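Local atomic coordinates of arylesterase (Agrobacterium tumefaciens, PDB entry 3DCI), a protein that probably hydrolyses ester bonds as a member of the SGNH (GDSL-like) hydrolase family, and binds zinc. Residues His49-Leu59 with Ala216-Arg227; Leu150-Val159 with His191-Ala202. All coordinates share one frame; numbering follows the deposited sequence.

Interaction 1 of 2, residues His49-Leu59 with Ala216-Arg227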
loop_
_atom_site.group_PDB
_atom_site.type_symbol
_atom_site.label_atom_id
_atom_site.label_comp_id
_atom_site.label_asym_id
_atom_site.label_seq_id
_atom_site.Cartn_x
_atom_site.Cartn_y
_atom_site.Cartn_z
ATOM N N HIS A 49 -22.215 28.617 5.624
ATOM C CA HIS A 49 -20.975 29.332 5.355
ATOM C C HIS A 49 -19.921 28.518 4.615
ATOM O O HIS A 49 -18.887 29.074 4.272
ATOM C CB HIS A 49 -20.390 29.889 6.666
ATOM C CG HIS A 49 -21.216 30.988 7.261
ATOM N ND1 HIS A 49 -21.608 30.998 8.581
ATOM C CD2 HIS A 49 -21.748 32.099 6.699
ATOM C CE1 HIS A 49 -22.344 32.073 8.809
ATOM N NE2 HIS A 49 -22.453 32.753 7.679
ATOM N N ARG A 50 -20.165 27.232 4.349
ATOM C CA ARG A 50 -19.172 26.385 3.669
ATOM C C ARG A 50 -19.173 26.677 2.175
ATOM O O ARG A 50 -20.236 26.840 1.580
ATOM C CB ARG A 50 -19.507 24.914 3.860
ATOM C CG ARG A 50 -19.410 24.425 5.278
ATOM C CD ARG A 50 -19.982 23.016 5.373
ATOM N NE ARG A 50 -20.375 22.796 6.745
ATOM C CZ ARG A 50 -21.216 21.863 7.145
ATOM N NH1 ARG A 50 -21.773 21.016 6.271
ATOM N NH2 ARG A 50 -21.488 21.789 8.427
ATOM N N TRP A 51 -18.005 26.734 1.549
ATOM C CA TRP A 51 -17.983 27.264 0.195
ATOM C C TRP A 51 -18.777 26.397 -0.807
ATOM O O TRP A 51 -19.455 26.953 -1.650
ATOM C CB TRP A 51 -16.565 27.659 -0.268
ATOM C CG TRP A 51 -15.631 26.592 -0.715
ATOM C CD1 TRP A 51 -14.523 26.144 -0.042
ATOM C CD2 TRP A 51 -15.662 25.876 -1.959
ATOM N NE1 TRP A 51 -13.877 25.185 -0.787
ATOM C CE2 TRP A 51 -14.556 24.994 -1.961
ATOM C CE3 TRP A 51 -16.527 25.880 -3.065
ATOM C CZ2 TRP A 51 -14.296 24.137 -3.006
ATOM C CZ3 TRP A 51 -16.257 25.022 -4.109
ATOM C CH2 TRP A 51 -15.156 24.168 -4.075
ATOM N N PRO A 52 -18.681 25.041 -0.722
ATOM C CA PRO A 52 -19.504 24.249 -1.643
ATOM C C PRO A 52 -21.020 24.455 -1.513
ATOM O O PRO A 52 -21.685 24.576 -2.538
ATOM C CB PRO A 52 -19.098 22.790 -1.343
ATOM C CG PRO A 52 -17.749 22.898 -0.705
ATOM C CD PRO A 52 -17.798 24.178 0.087
ATOM N N ASP A 53 -21.551 24.516 -0.290
ATOM C CA ASP A 53 -22.978 24.820 -0.060
ATOM C C ASP A 53 -23.377 26.222 -0.503
ATOM O O ASP A 53 -24.484 26.431 -1.033
ATOM C CB ASP A 53 -23.336 24.705 1.426
ATOM C CG ASP A 53 -24.850 24.738 1.671
ATOM O OD1 ASP A 53 -25.484 23.671 1.460
ATOM O OD2 ASP A 53 -25.419 25.818 2.056
ATOM N N VAL A 54 -22.516 27.196 -0.224
ATOM C CA VAL A 54 -22.720 28.576 -0.685
ATOM C C VAL A 54 -22.752 28.628 -2.207
ATOM O O VAL A 54 -23.678 29.165 -2.784
ATOM C CB VAL A 54 -21.626 29.539 -0.152
ATOM C CG1 VAL A 54 -21.738 30.937 -0.780
ATOM C CG2 VAL A 54 -21.707 29.654 1.370
ATOM N N LEU A 55 -21.756 28.031 -2.859
ATOM C CA LEU A 55 -21.720 27.979 -4.322
ATOM C C LEU A 55 -23.020 27.389 -4.894
ATOM O O LEU A 55 -23.601 27.949 -5.831
ATOM C CB LEU A 55 -20.483 27.174 -4.809
ATOM C CG LEU A 55 -20.379 26.980 -6.322
ATOM C CD1 LEU A 55 -20.234 28.345 -7.028
ATOM C CD2 LEU A 55 -19.223 26.029 -6.661
ATOM N N GLU A 56 -23.481 26.274 -4.327
ATOM C CA GLU A 56 -24.725 25.651 -4.774
ATOM C C GLU A 56 -25.933 26.566 -4.612
ATOM O O GLU A 56 -26.747 26.696 -5.521
ATOM C CB GLU A 56 -24.985 24.343 -4.016
ATOM C CG GLU A 56 -26.222 23.566 -4.505
ATOM C CD GLU A 56 -26.398 22.251 -3.757
ATOM O OE1 GLU A 56 -27.126 22.262 -2.744
ATOM O OE2 GLU A 56 -25.783 21.227 -4.144
ATOM N N ALA A 57 -26.064 27.178 -3.445
ATOM C CA ALA A 57 -27.147 28.151 -3.198
ATOM C C ALA A 57 -27.089 29.327 -4.190
ATOM O O ALA A 57 -28.111 29.769 -4.694
ATOM C CB ALA A 57 -27.078 28.664 -1.763
ATOM N N GLU A 58 -25.885 29.804 -4.488
ATOM C CA GLU A 58 -25.699 30.886 -5.452
ATOM C C GLU A 58 -26.130 30.506 -6.851
ATOM O O GLU A 58 -26.678 31.330 -7.569
ATOM C CB GLU A 58 -24.239 31.312 -5.529
ATOM C CG GLU A 58 -23.658 31.834 -4.238
ATOM C CD GLU A 58 -24.354 33.030 -3.707
ATOM O OE1 GLU A 58 -24.780 33.871 -4.534
ATOM O OE2 GLU A 58 -24.481 33.121 -2.456
ATOM N N LEU A 59 -25.880 29.264 -7.244
ATOM C CA LEU A 59 -26.242 28.800 -8.578
ATOM C C LEU A 59 -27.736 28.532 -8.696
ATOM O O LEU A 59 -28.246 28.274 -9.781
ATOM C CB LEU A 59 -25.422 27.561 -8.948
ATOM C CG LEU A 59 -23.927 27.868 -9.109
ATOM C CD1 LEU A 59 -23.082 26.593 -9.224
ATOM C CD2 LEU A 59 -23.695 28.791 -10.293
ATOM N N ALA A 216 -17.331 31.753 3.044
ATOM C CA ALA A 216 -18.521 32.050 2.261
ATOM C C ALA A 216 -18.208 32.958 1.068
ATOM O O ALA A 216 -18.838 32.819 0.017
ATOM C CB ALA A 216 -19.590 32.687 3.145
ATOM N N ALA A 217 -17.242 33.878 1.225
ATOM C CA ALA A 217 -16.839 34.761 0.118
ATOM C C ALA A 217 -16.208 33.961 -1.040
ATOM O O ALA A 217 -16.337 34.338 -2.206
ATOM C CB ALA A 217 -15.910 35.850 0.599
ATOM N N ILE A 218 -15.567 32.837 -0.731
ATOM C CA ILE A 218 -15.051 31.968 -1.779
ATOM C C ILE A 218 -16.196 31.324 -2.568
ATOM O O ILE A 218 -16.170 31.301 -3.811
ATOM C CB ILE A 218 -14.076 30.898 -1.222
ATOM C CG1 ILE A 218 -12.798 31.574 -0.716
ATOM C CG2 ILE A 218 -13.732 29.828 -2.286
ATOM C CD1 ILE A 218 -11.836 30.623 -0.009
ATOM N N GLY A 219 -17.199 30.803 -1.867
ATOM C CA GLY A 219 -18.325 30.174 -2.557
ATOM C C GLY A 219 -19.074 31.175 -3.430
ATOM O O GLY A 219 -19.485 30.856 -4.534
ATOM N N ARG A 220 -19.250 32.390 -2.923
ATOM C CA ARG A 220 -19.925 33.442 -3.679
ATOM C C ARG A 220 -19.145 33.828 -4.938
ATOM O O ARG A 220 -19.734 33.934 -6.009
ATOM C CB ARG A 220 -20.164 34.646 -2.783
ATOM C CG ARG A 220 -21.455 34.489 -1.981
ATOM C CD ARG A 220 -21.551 35.252 -0.626
ATOM N NE ARG A 220 -21.007 36.617 -0.545
ATOM C CZ ARG A 220 -21.180 37.606 -1.430
ATOM N NH1 ARG A 220 -20.642 38.795 -1.173
ATOM N NH2 ARG A 220 -21.888 37.444 -2.554
ATOM N N ALA A 221 -17.825 33.991 -4.787
ATOM C CA ALA A 221 -16.921 34.402 -5.870
ATOM C C ALA A 221 -16.804 33.330 -6.966
ATOM O O ALA A 221 -16.646 33.654 -8.146
ATOM C CB ALA A 221 -15.518 34.729 -5.305
ATOM N N LEU A 222 -16.895 32.065 -6.582
ATOM C CA LEU A 222 -16.820 30.960 -7.565
ATOM C C LEU A 222 -18.050 30.810 -8.462
ATOM O O LEU A 222 -17.966 30.192 -9.519
ATOM C CB LEU A 222 -16.532 29.616 -6.872
ATOM C CG LEU A 222 -15.104 29.458 -6.327
ATOM C CD1 LEU A 222 -14.960 28.143 -5.585
ATOM C CD2 LEU A 222 -14.075 29.525 -7.463
ATOM N N ALA A 223 -19.172 31.393 -8.066
ATOM C CA ALA A 223 -20.402 31.280 -8.823
ATOM C C ALA A 223 -20.197 31.825 -10.238
ATOM O O ALA A 223 -20.646 31.193 -11.208
ATOM C CB ALA A 223 -21.547 31.988 -8.105
ATOM N N ALA A 224 -19.456 32.936 -10.367
ATOM C CA ALA A 224 -19.241 33.567 -11.682
ATOM C C ALA A 224 -18.470 32.706 -12.666
ATOM O O ALA A 224 -18.978 32.419 -13.755
ATOM C CB ALA A 224 -18.596 34.958 -11.545
ATOM N N PRO A 225 -17.238 32.283 -12.307
ATOM C CA PRO A 225 -16.558 31.385 -13.209
ATOM C C PRO A 225 -17.350 30.095 -13.445
ATOM O O PRO A 225 -17.371 29.603 -14.563
ATOM C CB PRO A 225 -15.222 31.112 -12.506
ATOM C CG PRO A 225 -15.439 31.489 -11.090
ATOM C CD PRO A 225 -16.419 32.595 -11.122
ATOM N N VAL A 226 -18.007 29.568 -12.414
ATOM C CA VAL A 226 -18.732 28.294 -12.548
ATOM C C VAL A 226 -19.871 28.443 -13.578
ATOM O O VAL A 226 -20.065 27.555 -14.405
ATOM C CB VAL A 226 -19.167 27.720 -11.196
ATOM C CG1 VAL A 226 -20.080 26.531 -11.388
ATOM C CG2 VAL A 226 -17.921 27.286 -10.372
ATOM N N ARG A 227 -20.552 29.593 -13.594
ATOM C CA ARG A 227 -21.472 29.932 -14.705
ATOM C C ARG A 227 -20.810 30.053 -16.092
ATOM O O ARG A 227 -21.365 29.562 -17.083
ATOM C CB ARG A 227 -22.237 31.229 -14.402
ATOM C CG ARG A 227 -23.223 31.125 -13.255
ATOM C CD ARG A 227 -24.370 32.168 -13.311
ATOM N NE ARG A 227 -24.949 32.327 -11.971
ATOM C CZ ARG A 227 -24.471 33.141 -11.025
ATOM N NH1 ARG A 227 -23.408 33.916 -11.244
ATOM N NH2 ARG A 227 -25.066 33.187 -9.843
#
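Trp51 and Gly219 bring the helices 51-59 and 216-227 together: their CA atoms lie 4.0 Å apart, and the segment axes approach to 7.4 Å at a signed crossing angle of -41°. Without a side chain on Gly219, backbone meets backbone here, and Gly219 CA rests 3.5 Å from Trp51 O in a CA-H...O contact. The indole of Trp51 carries Ile218 CG2 and Leu222 CD1 over one face near the rim, the latter a CH-pi contact, while Pro52 CD lies over the opposite face, near the rim; Trp51 NE1 is hydrogen-bonded to Thr34 OG1. One turn on, Leu55 is a knob in the hole formed by Gly219, Leu222, Ala223 and Val226. With CG anti to the backbone N (chi1 177°), its CD1 presses to 3.4 Å from Ala223 N and its CD2 meets Val226 CG2 tip to tip. Leu59 crosses Val226 at about a right angle; Leu59 and Arg227 run past each other in opposite directions, Leu59 CD2 lying over one face of the guanidinium. That group gives a weak, bent hydrogen bond from Arg227 NH2 to Glu58 O (3.3 Å). Such close helix packing around a glycine sits on one face of the parallel sheet in this alpha/beta SGNH-hydrolase fold, where Leu55 and Val226 both touch Ile106.

Interaction 2 of 2, residues Leu150-Val159 with His191-Ala202. With ZN (zinc ion), chain D.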
loop_
_atom_site.group_PDB
_atom_site.type_symbol
_atom_site.label_atom_id
_atom_site.label_comp_id
_atom_site.label_asym_id
_atom_site.label_seq_id
_atom_site.Cartn_x
_atom_site.Cartn_y
_atom_site.Cartn_z
ATOM N N LEU A 150 -12.703 21.229 -15.685
ATOM C CA LEU A 150 -11.894 21.367 -14.474
ATOM C C LEU A 150 -11.648 22.843 -14.180
ATOM O O LEU A 150 -11.275 23.616 -15.057
ATOM C CB LEU A 150 -10.552 20.644 -14.646
ATOM C CG LEU A 150 -9.537 20.708 -13.501
ATOM C CD1 LEU A 150 -10.097 20.042 -12.237
ATOM C CD2 LEU A 150 -8.194 20.082 -13.900
ATOM N N LEU A 151 -11.834 23.202 -12.921
ATOM C CA LEU A 151 -11.477 24.488 -12.390
ATOM C C LEU A 151 -10.489 24.240 -11.257
ATOM O O LEU A 151 -10.818 23.580 -10.275
ATOM C CB LEU A 151 -12.719 25.197 -11.904
ATOM C CG LEU A 151 -12.576 26.544 -11.186
ATOM C CD1 LEU A 151 -11.844 27.609 -12.036
ATOM C CD2 LEU A 151 -13.984 27.028 -10.753
ATOM N N ILE A 152 -9.261 24.724 -11.467
ATOM C CA ILE A 152 -8.146 24.634 -10.535
ATOM C C ILE A 152 -8.221 25.905 -9.696
ATOM O O ILE A 152 -8.218 26.975 -10.252
ATOM C CB ILE A 152 -6.795 24.575 -11.327
ATOM C CG1 ILE A 152 -6.699 23.249 -12.093
ATOM C CG2 ILE A 152 -5.578 24.746 -10.415
ATOM C CD1 ILE A 152 -5.556 23.227 -13.168
ATOM N N VAL A 153 -8.323 25.757 -8.366
ATOM C CA VAL A 153 -8.437 26.860 -7.447
ATOM C C VAL A 153 -7.224 26.945 -6.503
ATOM O O VAL A 153 -6.904 25.986 -5.779
ATOM C CB VAL A 153 -9.720 26.756 -6.648
ATOM C CG1 VAL A 153 -9.839 27.959 -5.682
ATOM C CG2 VAL A 153 -10.952 26.717 -7.598
ATOM N N ALA A 154 -6.537 28.083 -6.527
ATOM C CA ALA A 154 -5.423 28.293 -5.616
ATOM C C ALA A 154 -6.024 28.716 -4.283
ATOM O O ALA A 154 -6.885 29.592 -4.265
ATOM C CB ALA A 154 -4.458 29.370 -6.153
ATOM N N PRO A 155 -5.594 28.081 -3.168
ATOM C CA PRO A 155 -6.107 28.467 -1.873
ATOM C C PRO A 155 -5.525 29.809 -1.452
ATOM O O PRO A 155 -4.463 30.201 -1.942
ATOM C CB PRO A 155 -5.609 27.335 -0.959
ATOM C CG PRO A 155 -4.350 26.892 -1.572
ATOM C CD PRO A 155 -4.601 26.994 -3.056
ATOM N N PRO A 156 -6.202 30.526 -0.559
ATOM C CA PRO A 156 -5.621 31.796 -0.127
ATOM C C PRO A 156 -4.284 31.537 0.555
ATOM O O PRO A 156 -4.156 30.525 1.225
ATOM C CB PRO A 156 -6.637 32.327 0.879
ATOM C CG PRO A 156 -7.901 31.584 0.572
ATOM C CD PRO A 156 -7.477 30.245 0.118
ATOM N N PRO A 157 -3.280 32.415 0.349
ATOM C CA PRO A 157 -1.977 32.193 0.956
ATOM C C PRO A 157 -1.986 32.249 2.477
ATOM O O PRO A 157 -2.860 32.889 3.087
ATOM C CB PRO A 157 -1.114 33.320 0.384
ATOM C CG PRO A 157 -2.058 34.342 -0.082
ATOM C CD PRO A 157 -3.302 33.625 -0.480
ATOM N N CYS A 158 -1.000 31.590 3.081
ATOM C CA CYS A 158 -0.786 31.670 4.516
ATOM C C CYS A 158 -0.357 33.080 4.955
ATOM O O CYS A 158 0.175 33.863 4.169
ATOM C CB CYS A 158 0.260 30.636 4.950
ATOM S SG CYS A 158 -0.322 28.951 4.628
ATOM N N VAL A 159 -0.607 33.385 6.221
ATOM C CA VAL A 159 -0.192 34.650 6.794
ATOM C C VAL A 159 0.459 34.359 8.128
ATOM O O VAL A 159 0.484 33.214 8.557
ATOM C CB VAL A 159 -1.381 35.633 6.947
ATOM C CG1 VAL A 159 -1.951 36.006 5.559
ATOM C CG2 VAL A 159 -2.440 35.070 7.864
ATOM N N HIS A 191 -7.500 24.344 -19.039
ATOM C CA HIS A 191 -8.558 24.371 -18.038
ATOM C C HIS A 191 -8.662 25.762 -17.432
ATOM O O HIS A 191 -7.870 26.623 -17.728
ATOM C CB HIS A 191 -8.277 23.315 -16.974
ATOM C CG HIS A 191 -8.273 21.924 -17.516
ATOM N ND1 HIS A 191 -9.281 21.444 -18.324
ATOM C CD2 HIS A 191 -7.382 20.914 -17.381
ATOM C CE1 HIS A 191 -9.010 20.194 -18.665
ATOM N NE2 HIS A 191 -7.867 19.848 -18.102
ATOM N N HIS A 192 -9.648 25.963 -16.567
ATOM C CA HIS A 192 -9.881 27.241 -15.902
ATOM C C HIS A 192 -9.196 27.335 -14.544
ATOM O O HIS A 192 -8.920 26.321 -13.884
ATOM C CB HIS A 192 -11.372 27.454 -15.682
ATOM C CG HIS A 192 -12.098 27.857 -16.913
ATOM N ND1 HIS A 192 -12.367 26.970 -17.930
ATOM C CD2 HIS A 192 -12.593 29.054 -17.308
ATOM C CE1 HIS A 192 -13.017 27.594 -18.890
ATOM N NE2 HIS A 192 -13.167 28.860 -18.540
ATOM N N PHE A 193 -8.979 28.571 -14.121
ATOM C CA PHE A 193 -8.259 28.861 -12.879
ATOM C C PHE A 193 -8.975 29.930 -12.117
ATOM O O PHE A 193 -9.470 30.884 -12.704
ATOM C CB PHE A 193 -6.831 29.321 -13.170
ATOM C CG PHE A 193 -6.157 29.939 -11.991
ATOM C CD1 PHE A 193 -5.689 29.145 -10.947
ATOM C CD2 PHE A 193 -6.020 31.313 -11.899
ATOM C CE1 PHE A 193 -5.081 29.738 -9.822
ATOM C CE2 PHE A 193 -5.414 31.891 -10.786
ATOM C CZ PHE A 193 -4.956 31.113 -9.765
ATOM N N PHE A 194 -9.007 29.798 -10.796
ATOM C CA PHE A 194 -9.421 30.911 -9.950
ATOM C C PHE A 194 -8.499 31.024 -8.745
ATOM O O PHE A 194 -8.125 30.008 -8.161
ATOM C CB PHE A 194 -10.868 30.725 -9.493
ATOM C CG PHE A 194 -11.432 31.920 -8.765
ATOM C CD1 PHE A 194 -11.918 33.005 -9.467
ATOM C CD2 PHE A 194 -11.499 31.940 -7.384
ATOM C CE1 PHE A 194 -12.437 34.094 -8.805
ATOM C CE2 PHE A 194 -12.025 33.038 -6.721
ATOM C CZ PHE A 194 -12.478 34.101 -7.423
ATOM N N ASP A 195 -8.119 32.253 -8.400
ATOM C CA ASP A 195 -7.335 32.516 -7.198
ATOM C C ASP A 195 -8.232 32.877 -6.013
ATOM O O ASP A 195 -8.706 33.996 -5.908
ATOM C CB ASP A 195 -6.322 33.633 -7.443
ATOM C CG ASP A 195 -5.440 33.897 -6.219
ATOM O OD1 ASP A 195 -5.395 33.054 -5.280
ATOM O OD2 ASP A 195 -4.799 34.951 -6.184
ATOM N N ALA A 196 -8.451 31.921 -5.104
ATOM C CA ALA A 196 -9.275 32.161 -3.903
ATOM C C ALA A 196 -8.684 33.248 -3.018
ATOM O O ALA A 196 -9.418 33.893 -2.279
ATOM C CB ALA A 196 -9.475 30.868 -3.102
ATOM N N GLY A 197 -7.367 33.461 -3.098
ATOM C CA GLY A 197 -6.711 34.562 -2.395
ATOM C C GLY A 197 -7.129 35.950 -2.855
ATOM O O GLY A 197 -6.882 36.925 -2.163
ATOM N N SER A 198 -7.731 36.047 -4.038
ATOM C CA SER A 198 -8.186 37.328 -4.565
ATOM C C SER A 198 -9.448 37.803 -3.865
ATOM O O SER A 198 -9.800 38.954 -4.005
ATOM C CB SER A 198 -8.465 37.239 -6.077
ATOM O OG SER A 198 -9.559 36.356 -6.332
ATOM N N VAL A 199 -10.144 36.908 -3.163
ATOM C CA VAL A 199 -11.376 37.243 -2.447
ATOM C C VAL A 199 -11.388 36.887 -0.959
ATOM O O VAL A 199 -12.317 37.289 -0.254
ATOM C CB VAL A 199 -12.649 36.593 -3.082
ATOM C CG1 VAL A 199 -12.848 37.061 -4.531
ATOM C CG2 VAL A 199 -12.619 35.066 -2.966
ATOM N N ALA A 200 -10.370 36.177 -0.471
ATOM C CA ALA A 200 -10.369 35.680 0.900
ATOM C C ALA A 200 -8.958 35.677 1.411
ATOM O O ALA A 200 -8.024 35.437 0.637
ATOM C CB ALA A 200 -10.920 34.252 0.953
ATOM N N SER A 201 -8.807 35.935 2.708
ATOM C CA SER A 201 -7.493 35.863 3.374
ATOM C C SER A 201 -7.493 34.841 4.503
ATOM O O SER A 201 -8.480 34.705 5.215
ATOM C CB SER A 201 -7.092 37.236 3.934
ATOM O OG SER A 201 -6.922 38.185 2.889
ATOM N N ALA A 202 -6.366 34.146 4.668
ATOM C CA ALA A 202 -6.139 33.281 5.827
ATOM C C ALA A 202 -6.382 34.019 7.145
ATOM O O ALA A 202 -6.155 35.223 7.250
ATOM C CB ALA A 202 -4.716 32.746 5.805
HETATM ZN ZN ZN D . -13.943 30.757 -19.284
HETATM O O HOH W 1 -3.546 32.215 -3.516
HETATM O O HOH W 2 -4.283 35.139 2.624
#
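Strands 150-154 and 192-195 run parallel, with Leu151 opposite His192 and Ala154 opposite Asp195. Backbone bonds alternate between them, from His192 N to Leu150 O through the nearly straight Ile152 N to His192 O (2.9 Å, 171°), and Ala196 N to Ala154 O carries the pairing past the strand end. Phe193 can be followed outward. Its CB lies 4.0 Å from Ile152 O; CG is turned anti to the backbone N (chi1 166°), which carries the ring forward alongside the partner strand, from Ile152 towards Ala154. CD1 then comes to 3.4 Å from Ile152 O, approaching obliquely, and CE1 reaches Ala154 CB at 3.7 Å, the methyl standing at the ring edge, with CZ slightly farther from the same methyl. On the other face of the sheet, Leu151 CD1 packs against His192 CB, whose imidazole leads away to bind zinc through NE2 (2.2 Å), a metal that Asp228 also binds. At the strand start, Leu150 CB sits over one face of the His191 ring, whose NE2 is hydrogen-bonded to Glu137. Beyond the strands, Asp195 OD1 accepts from Gly197 N in an Asx turn and, through a bridging water, is joined to Pro155 O, while Pro156 CB lies 3.4 Å from Ala200 O. The pair forms one edge of the parallel sheet, with strand 192-195 outermost in the chain: strand 104-108 bonds to Leu151 and Val153 from the inner side, helix 178-189 covers Ile152 and Phe193 through Tyr182, and helix 212-229 packs on Phe194 through Leu222.

In the fold
The two interactions show how one helix can tie a helix pair to a sheet edge. Their centres lie about 13 Å apart, and helix 212-229 serves both: its Leu222 CD2 touches Phe194 CD2 at 3.5 Å, Ala221 CB meets Val199 CG1 at 3.6 Å, and Ile218 CG1 reaches Ala200 CB at 3.7 Å. The zinc lies at the far end of this seam, where His192 of interaction 2 and Asp228, the residue right after segment 216-227, both bind it; the Arg227 side chain is about 10 Å from the metal. At the other end, Ala202 lies near, without touching, Ser32, Asp206 and His209, whose geometry is consistent with the catalytic triad of SGNH hydrolases.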